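Local coordinates for synaptonemal complex protein 2 (Mus musculus, PDB 5IWZ) that forms a major part of the axial and lateral elements of synaptonemal complexes in meiotic prophase and is required for normal chromosome synapsis and fertility, at residues 66-80 with 124-138. Residues are numbered along the deposited sequence; the frame is centred on the assembly and turned at random.
Sequences IQTVSSILISIGRCS and AVMNMIEDLFDLLMV
L73 enters helix 124-138 as a knob among M128, D131, L132 and L135, which seats the middle of this near-parallel helix pair (axes 22° apart, 8.7 Å at closest approach). Its two methyls divide the hole: CD1 lies 3.8 Å from L132 N, while CD2 meets L135 CD2 at 3.8 Å, the two side chains crossing at about a right angle. Packing is tight toward the N-terminal ends as well. I66 turns CG1 away from its carbonyl carbon (chi1 -55°), which leaves CG2 directed at the facing helix, 3.3 Å from A124 O and against M128 CB. The M128 chain, extended through its first two torsions (chi1 -179°), carries SD to 3.8 Å from V69 CG1. Beyond this apolar side lie helices 49-63 and 99-108, reached by V69 and L132 respectively. Contact thins at G77, whose CA is 4.1 Å from L135 CD1.

M128, L132 and L135 are buried; S70, I74 and D131, partly exposed, form a flank bridged by two waters. S70 OG donates to the anti lone pair of D131 OD2 at 2.8 Å and accepts from a water that also donates to A124 O, while I74 CD1 rests 3.5 Å from D131 OD2. A second water spans L73 O, weakly, and D131 O. Replacing D131 by an alanine would probably cost S70 OG its acceptor on the facing helix and open a gap beside I74 CD1. Within the armadillo-repeat-like domain, apolar packing thus joins the helices on one side; one direct hydrogen bond and two water bridges tie the other, so the polar link probably relies partly on solvent.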
ATOM      1  N   ILE A  66      -5.127  18.670  -1.596  1.00 33.42           N
ATOM      2  CA  ILE A  66      -4.433  17.379  -1.535  1.00 32.52           C
ATOM      3  C   ILE A  66      -3.117  17.421  -2.300  1.00 35.72           C
ATOM      4  O   ILE A  66      -2.052  17.079  -1.757  1.00 23.82           O
ATOM      5  CB  ILE A  66      -5.338  16.261  -2.069  1.00 33.82           C
ATOM      6  CG1 ILE A  66      -6.650  16.271  -1.299  1.00 41.61           C
ATOM      7  CG2 ILE A  66      -4.647  14.918  -1.894  1.00 34.86           C
ATOM      8  CD1 ILE A  66      -6.432  16.301   0.189  1.00 38.94           C
ATOM      9  N   GLN A  67      -3.180  17.799  -3.590  1.00 29.30           N
ATOM     10  CA  GLN A  67      -1.998  17.773  -4.445  1.00 32.57           C
ATOM     11  C   GLN A  67      -0.957  18.797  -4.004  1.00 28.44           C
ATOM     12  O   GLN A  67       0.246  18.578  -4.196  1.00 29.46           O
ATOM     13  CB  GLN A  67      -2.392  17.967  -5.932  1.00 36.05           C
ATOM     14  CG  GLN A  67      -2.698  19.383  -6.412  1.00 44.95           C
ATOM     15  CD  GLN A  67      -2.839  19.482  -7.960  1.00 55.19           C
ATOM     16  OE1 GLN A  67      -3.871  19.936  -8.491  1.00 52.24           O
ATOM     17  NE2 GLN A  67      -1.792  19.064  -8.677  1.00 47.20           N
ATOM     18  N   THR A  68      -1.366  19.889  -3.363  1.00 25.19           N
ATOM     19  CA  THR A  68      -0.325  20.790  -2.887  1.00 18.23           C
ATOM     20  C   THR A  68       0.395  20.233  -1.654  1.00 21.73           C
ATOM     21  O   THR A  68       1.607  20.433  -1.523  1.00 21.10           O
ATOM     22  CB  THR A  68      -0.882  22.193  -2.643  1.00 33.83           C
ATOM     23  OG1 THR A  68      -1.519  22.266  -1.368  1.00 49.41           O
ATOM     24  CG2 THR A  68      -1.860  22.550  -3.758  1.00 23.59           C
ATOM     25  N   VAL A  69      -0.292  19.501  -0.768  1.00 23.69           N
ATOM     26  CA  VAL A  69       0.424  18.812   0.320  1.00 23.41           C
ATOM     27  C   VAL A  69       1.479  17.870  -0.256  1.00 20.31           C
ATOM     28  O   VAL A  69       2.628  17.839   0.205  1.00 25.15           O
ATOM     29  CB  VAL A  69      -0.560  18.069   1.248  1.00 22.30           C
ATOM     30  CG1 VAL A  69       0.188  17.183   2.265  1.00 22.45           C
ATOM     31  CG2 VAL A  69      -1.444  19.077   2.016  1.00 23.64           C
ATOM     32  N   SER A  70       1.103  17.097  -1.286  1.00 25.74           N
ATOM     33  CA  SER A  70       2.045  16.213  -1.973  1.00 26.85           C
ATOM     34  C   SER A  70       3.289  16.962  -2.429  1.00 20.82           C
ATOM     35  O   SER A  70       4.414  16.483  -2.245  1.00 24.10           O
ATOM     36  CB  SER A  70       1.379  15.556  -3.199  1.00 27.34           C
ATOM     37  OG  SER A  70       0.618  14.408  -2.856  1.00 33.32           O
ATOM     38  N   SER A  71       3.101  18.127  -3.062  1.00 19.85           N
ATOM     39  CA  SER A  71       4.252  18.860  -3.589  1.00 24.05           C
ATOM     40  C   SER A  71       5.193  19.289  -2.464  1.00 22.88           C
ATOM     41  O   SER A  71       6.420  19.262  -2.625  1.00 27.81           O
ATOM     42  CB  SER A  71       3.791  20.063  -4.429  1.00 26.73           C
ATOM     43  OG  SER A  71       3.290  21.131  -3.630  1.00 32.94           O
ATOM     44  N   ILE A  72       4.648  19.654  -1.301  1.00 20.20           N
ATOM     45  CA  ILE A  72       5.508  20.022  -0.178  1.00 24.66           C
ATOM     46  C   ILE A  72       6.278  18.802   0.322  1.00 25.37           C
ATOM     47  O   ILE A  72       7.493  18.864   0.543  1.00 28.98           O
ATOM     48  CB  ILE A  72       4.688  20.666   0.958  1.00 23.18           C
ATOM     49  CG1 ILE A  72       4.000  21.952   0.484  1.00 21.69           C
ATOM     50  CG2 ILE A  72       5.601  20.972   2.114  1.00 23.26           C
ATOM     51  CD1 ILE A  72       2.722  22.309   1.274  1.00 22.43           C
ATOM     52  N   LEU A  73       5.576  17.679   0.527  1.00 25.92           N
ATOM     53  CA  LEU A  73       6.228  16.487   1.072  1.00 26.18           C
ATOM     54  C   LEU A  73       7.343  16.007   0.158  1.00 24.30           C
ATOM     55  O   LEU A  73       8.396  15.560   0.629  1.00 26.02           O
ATOM     56  CB  LEU A  73       5.202  15.370   1.281  1.00 18.72           C
ATOM     57  CG  LEU A  73       4.151  15.642   2.344  1.00 21.70           C
ATOM     58  CD1 LEU A  73       2.999  14.671   2.178  1.00 22.00           C
ATOM     59  CD2 LEU A  73       4.769  15.504   3.731  1.00 24.19           C
ATOM     60  N   ILE A  74       7.130  16.102  -1.155  1.00 25.11           N
ATOM     61  CA  ILE A  74       8.140  15.676  -2.119  1.00 25.55           C
ATOM     62  C   ILE A  74       9.354  16.596  -2.075  1.00 27.11           C
ATOM     63  O   ILE A  74      10.499  16.136  -2.170  1.00 27.62           O
ATOM     64  CB  ILE A  74       7.510  15.601  -3.520  1.00 27.13           C
ATOM     65  CG1 ILE A  74       6.604  14.360  -3.622  1.00 36.74           C
ATOM     66  CG2 ILE A  74       8.569  15.594  -4.621  1.00 33.49           C
ATOM     67  CD1 ILE A  74       5.642  14.387  -4.832  1.00 32.38           C
ATOM     68  N   SER A  75       9.130  17.903  -1.897  1.00 27.89           N
ATOM     69  CA  SER A  75      10.240  18.855  -1.829  1.00 29.02           C
ATOM     70  C   SER A  75      11.144  18.578  -0.637  1.00 33.22           C
ATOM     71  O   SER A  75      12.373  18.648  -0.753  1.00 37.74           O
ATOM     72  CB  SER A  75       9.706  20.291  -1.757  1.00 32.94           C
ATOM     73  OG  SER A  75       8.803  20.544  -2.828  1.00 39.82           O
ATOM     74  N   ILE A  76      10.555  18.294   0.527  1.00 34.71           N
ATOM     75  CA  ILE A  76      11.354  18.000   1.718  1.00 33.40           C
ATOM     76  C   ILE A  76      12.189  16.743   1.499  1.00 32.44           C
ATOM     77  O   ILE A  76      13.401  16.727   1.739  1.00 32.92           O
ATOM     78  CB  ILE A  76      10.442  17.854   2.948  1.00 34.69           C
ATOM     79  CG1 ILE A  76       9.592  19.108   3.136  1.00 37.16           C
ATOM     80  CG2 ILE A  76      11.269  17.558   4.190  1.00 35.73           C
ATOM     81  CD1 ILE A  76       8.341  18.855   3.970  1.00 32.94           C
ATOM     82  N   GLY A  77      11.551  15.677   1.016  1.00 33.07           N
ATOM     83  CA  GLY A  77      12.268  14.428   0.800  1.00 33.05           C
ATOM     84  C   GLY A  77      13.374  14.543  -0.234  1.00 35.44           C
ATOM     85  O   GLY A  77      14.490  14.071  -0.015  1.00 39.60           O
ATOM     86  N   ARG A  78      13.074  15.154  -1.384  1.00 29.11           N
ATOM     87  CA  ARG A  78      14.074  15.281  -2.451  1.00 35.42           C
ATOM     88  C   ARG A  78      15.293  16.056  -1.975  1.00 38.55           C
ATOM     89  O   ARG A  78      16.427  15.755  -2.362  1.00 38.75           O
ATOM     90  CB  ARG A  78      13.485  15.988  -3.678  1.00 38.63           C
ATOM     91  CG  ARG A  78      12.596  15.149  -4.576  1.00 51.52           C
ATOM     92  CD  ARG A  78      12.439  15.792  -5.972  1.00 48.81           C
ATOM     93  NE  ARG A  78      12.750  17.221  -5.954  1.00 53.40           N
ATOM     94  CZ  ARG A  78      13.641  17.812  -6.750  1.00 56.16           C
ATOM     95  NH1 ARG A  78      14.314  17.099  -7.643  1.00 61.70           N
ATOM     96  NH2 ARG A  78      13.859  19.119  -6.665  1.00 49.00           N
ATOM     97  N   CYS A  79      15.078  17.080  -1.165  1.00 32.28           N
ATOM     98  CA  CYS A  79      16.170  17.922  -0.722  1.00 37.66           C
ATOM     99  C   CYS A  79      16.745  17.485   0.616  1.00 39.05           C
ATOM    100  O   CYS A  79      17.651  18.153   1.114  1.00 37.96           O
ATOM    101  CB  CYS A  79      15.701  19.383  -0.638  1.00 40.16           C
ATOM    102  SG  CYS A  79      14.983  19.993  -2.166  1.00 49.09           S
ATOM    103  N   SER A  80      16.249  16.383   1.193  1.00 36.77           N
ATOM    104  CA  SER A  80      16.508  16.095   2.605  1.00 43.14           C
ATOM    105  C   SER A  80      18.000  15.962   2.896  1.00 34.73           C
ATOM    106  O   SER A  80      18.479  16.434   3.933  1.00 40.44           O
ATOM    107  CB  SER A  80      15.770  14.822   3.025  1.00 46.12           C
ATOM    108  OG  SER A  80      16.265  13.690   2.325  1.00 46.15           O
ATOM    109  N   ALA A 124      -5.555  11.430  -5.889  1.00 42.74           N
ATOM    110  CA  ALA A 124      -4.701  12.461  -5.316  1.00 37.35           C
ATOM    111  C   ALA A 124      -4.412  12.155  -3.853  1.00 36.75           C
ATOM    112  O   ALA A 124      -3.279  12.325  -3.387  1.00 32.24           O
ATOM    113  CB  ALA A 124      -5.356  13.830  -5.460  1.00 40.94           C
ATOM    114  N   VAL A 125      -5.428  11.683  -3.119  1.00 41.15           N
ATOM    115  CA  VAL A 125      -5.234  11.267  -1.730  1.00 41.87           C
ATOM    116  C   VAL A 125      -4.287  10.083  -1.656  1.00 36.44           C
ATOM    117  O   VAL A 125      -3.440   9.997  -0.759  1.00 28.83           O
ATOM    118  CB  VAL A 125      -6.583  10.928  -1.070  1.00 45.45           C
ATOM    119  CG1 VAL A 125      -6.351  10.234   0.274  1.00 44.99           C
ATOM    120  CG2 VAL A 125      -7.417  12.174  -0.901  1.00 44.31           C
ATOM    121  N   MET A 126      -4.428   9.143  -2.590  1.00 41.64           N
ATOM    122  CA  MET A 126      -3.528   7.999  -2.652  1.00 41.55           C
ATOM    123  C   MET A 126      -2.081   8.453  -2.784  1.00 35.69           C
ATOM    124  O   MET A 126      -1.201   7.991  -2.047  1.00 33.91           O
ATOM    125  CB  MET A 126      -3.926   7.109  -3.833  1.00 46.19           C
ATOM    126  CG  MET A 126      -2.976   5.965  -4.120  1.00 60.71           C
ATOM    127  SD  MET A 126      -2.989   4.720  -2.814  1.00 75.56           S
ATOM    128  CE  MET A 126      -1.362   4.937  -2.117  1.00 73.28           C
ATOM    129  N   ASN A 127      -1.820   9.359  -3.726  1.00 34.96           N
ATOM    130  CA  ASN A 127      -0.464   9.857  -3.932  1.00 34.64           C
ATOM    131  C   ASN A 127       0.030  10.630  -2.712  1.00 27.08           C
ATOM    132  O   ASN A 127       1.206  10.545  -2.354  1.00 29.04           O
ATOM    133  CB  ASN A 127      -0.417  10.750  -5.171  1.00 32.97           C
ATOM    134  CG  ASN A 127      -0.838  10.022  -6.448  1.00 51.28           C
ATOM    135  OD1 ASN A 127      -0.675   8.805  -6.569  1.00 48.17           O
ATOM    136  ND2 ASN A 127      -1.381  10.774  -7.406  1.00 51.78           N
ATOM    137  N   MET A 128      -0.857  11.384  -2.063  1.00 28.46           N
ATOM    138  CA  MET A 128      -0.443  12.203  -0.923  1.00 26.32           C
ATOM    139  C   MET A 128       0.058  11.330   0.213  1.00 22.47           C
ATOM    140  O   MET A 128       1.111  11.598   0.803  1.00 27.32           O
ATOM    141  CB  MET A 128      -1.602  13.085  -0.448  1.00 22.62           C
ATOM    142  CG  MET A 128      -1.222  13.991   0.751  1.00 26.88           C
ATOM    143  SD  MET A 128      -2.640  14.829   1.473  1.00 34.54           S
ATOM    144  CE  MET A 128      -3.247  13.642   2.675  1.00 27.98           C
ATOM    145  N   ILE A 129      -0.679  10.255   0.515  1.00 31.45           N
ATOM    146  CA  ILE A 129      -0.287   9.348   1.591  1.00 28.30           C
ATOM    147  C   ILE A 129       0.980   8.588   1.217  1.00 29.05           C
ATOM    148  O   ILE A 129       1.841   8.312   2.065  1.00 28.28           O
ATOM    149  CB  ILE A 129      -1.457   8.390   1.901  1.00 39.33           C
ATOM    150  CG1 ILE A 129      -2.572   9.142   2.629  1.00 35.48           C
ATOM    151  CG2 ILE A 129      -0.984   7.181   2.689  1.00 34.86           C
ATOM    152  CD1 ILE A 129      -2.083   9.872   3.869  1.00 40.51           C
ATOM    153  N   GLU A 130       1.094   8.187  -0.047  1.00 31.14           N
ATOM    154  CA  GLU A 130       2.327   7.564  -0.504  1.00 30.75           C
ATOM    155  C   GLU A 130       3.506   8.520  -0.348  1.00 28.68           C
ATOM    156  O   GLU A 130       4.583   8.127   0.123  1.00 27.09           O
ATOM    157  CB  GLU A 130       2.150   7.132  -1.956  1.00 39.53           C
ATOM    158  CG  GLU A 130       3.253   6.290  -2.518  1.00 56.82           C
ATOM    159  CD  GLU A 130       3.082   6.098  -4.014  1.00 74.26           C
ATOM    160  OE1 GLU A 130       1.937   6.277  -4.520  1.00 75.57           O
ATOM    161  OE2 GLU A 130       4.097   5.785  -4.677  1.00 86.21           O
ATOM    162  N   ASP A 131       3.311   9.797  -0.714  1.00 27.94           N
ATOM    163  CA  ASP A 131       4.365  10.795  -0.516  1.00 24.35           C
ATOM    164  C   ASP A 131       4.713  10.961   0.958  1.00 23.21           C
ATOM    165  O   ASP A 131       5.884  11.169   1.314  1.00 25.28           O
ATOM    166  CB  ASP A 131       3.929  12.139  -1.099  1.00 23.91           C
ATOM    167  CG  ASP A 131       3.787  12.099  -2.612  1.00 35.46           C
ATOM    168  OD1 ASP A 131       4.504  11.292  -3.255  1.00 45.97           O
ATOM    169  OD2 ASP A 131       2.945  12.859  -3.145  1.00 29.86           O
ATOM    170  N   LEU A 132       3.706  10.911   1.828  1.00 24.25           N
ATOM    171  CA  LEU A 132       3.971  11.022   3.262  1.00 26.60           C
ATOM    172  C   LEU A 132       4.823   9.851   3.754  1.00 26.32           C
ATOM    173  O   LEU A 132       5.823  10.045   4.459  1.00 24.64           O
ATOM    174  CB  LEU A 132       2.647  11.097   4.019  1.00 23.80           C
ATOM    175  CG  LEU A 132       2.719  11.303   5.536  1.00 28.99           C
ATOM    176  CD1 LEU A 132       3.050  12.733   5.869  1.00 34.44           C
ATOM    177  CD2 LEU A 132       1.412  10.930   6.175  1.00 24.04           C
ATOM    178  N   PHE A 133       4.444   8.620   3.385  1.00 30.07           N
ATOM    179  CA  PHE A 133       5.218   7.465   3.834  1.00 27.52           C
ATOM    180  C   PHE A 133       6.608   7.451   3.215  1.00 29.43           C
ATOM    181  O   PHE A 133       7.568   7.078   3.897  1.00 30.93           O
ATOM    182  CB  PHE A 133       4.465   6.174   3.529  1.00 30.54           C
ATOM    183  CG  PHE A 133       3.344   5.897   4.490  1.00 36.68           C
ATOM    184  CD1 PHE A 133       3.576   5.881   5.857  1.00 43.12           C
ATOM    185  CD2 PHE A 133       2.055   5.658   4.029  1.00 38.39           C
ATOM    186  CE1 PHE A 133       2.542   5.642   6.754  1.00 41.70           C
ATOM    187  CE2 PHE A 133       1.019   5.412   4.923  1.00 41.44           C
ATOM    188  CZ  PHE A 133       1.263   5.407   6.286  1.00 39.20           C
ATOM    189  N   ASP A 134       6.743   7.907   1.954  1.00 28.87           N
ATOM    190  CA  ASP A 134       8.065   8.028   1.337  1.00 30.90           C
ATOM    191  C   ASP A 134       8.978   8.919   2.167  1.00 28.63           C
ATOM    192  O   ASP A 134      10.157   8.607   2.378  1.00 31.78           O
ATOM    193  CB  ASP A 134       7.953   8.589  -0.085  1.00 31.70           C
ATOM    194  CG  ASP A 134       7.422   7.572  -1.094  1.00 47.69           C
ATOM    195  OD1 ASP A 134       7.493   6.355  -0.835  1.00 51.68           O
ATOM    196  OD2 ASP A 134       6.938   7.998  -2.166  1.00 47.45           O
ATOM    197  N   LEU A 135       8.456  10.057   2.625  1.00 27.89           N
ATOM    198  CA  LEU A 135       9.230  10.908   3.512  1.00 26.47           C
ATOM    199  C   LEU A 135       9.510  10.200   4.837  1.00 23.63           C
ATOM    200  O   LEU A 135      10.615  10.294   5.375  1.00 26.42           O
ATOM    201  CB  LEU A 135       8.493  12.231   3.727  1.00 29.55           C
ATOM    202  CG  LEU A 135       9.102  13.265   4.670  1.00 32.57           C
ATOM    203  CD1 LEU A 135      10.600  13.493   4.406  1.00 29.79           C
ATOM    204  CD2 LEU A 135       8.308  14.602   4.586  1.00 31.99           C
ATOM    205  N   LEU A 136       8.521   9.477   5.376  1.00 30.37           N
ATOM    206  CA  LEU A 136       8.763   8.686   6.581  1.00 29.71           C
ATOM    207  C   LEU A 136       9.932   7.714   6.391  1.00 31.48           C
ATOM    208  O   LEU A 136      10.746   7.526   7.299  1.00 31.44           O
ATOM    209  CB  LEU A 136       7.501   7.909   6.954  1.00 44.27           C
ATOM    210  CG  LEU A 136       6.753   8.079   8.280  1.00 51.86           C
ATOM    211  CD1 LEU A 136       6.187   6.723   8.692  1.00 50.63           C
ATOM    212  CD2 LEU A 136       7.594   8.698   9.392  1.00 42.14           C
ATOM    213  N   MET A 137      10.025   7.070   5.221  1.00 33.05           N
ATOM    214  CA  MET A 137      11.114   6.104   5.037  1.00 34.72           C
ATOM    215  C   MET A 137      12.477   6.786   4.966  1.00 31.72           C
ATOM    216  O   MET A 137      13.468   6.203   5.410  1.00 37.53           O
ATOM    217  CB  MET A 137      10.892   5.241   3.782  1.00 28.46           C
ATOM    218  CG  MET A 137       9.715   4.270   3.871  1.00 39.60           C
ATOM    219  SD  MET A 137       9.634   3.262   5.378  1.00 44.87           S
ATOM    220  CE  MET A 137      11.276   2.510   5.397  1.00 38.78           C
ATOM    221  N   VAL A 138      12.551   8.002   4.401  1.00 32.18           N
ATOM    222  CA  VAL A 138      13.801   8.765   4.389  1.00 29.47           C
ATOM    223  C   VAL A 138      14.272   9.052   5.813  1.00 34.43           C
ATOM    224  O   VAL A 138      15.471   8.974   6.123  1.00 32.67           O
ATOM    225  CB  VAL A 138      13.618  10.068   3.579  1.00 37.96           C
ATOM    226  CG1 VAL A 138      14.741  11.062   3.873  1.00 40.15           C
ATOM    227  CG2 VAL A 138      13.534   9.773   2.070  1.00 34.54           C
TER
HETATM  228  O   HOH W   1      -1.712  14.199  -4.417  1.00 29.64           O
HETATM  229  O   HOH W   2       7.975  12.359  -0.231  1.00 35.98           O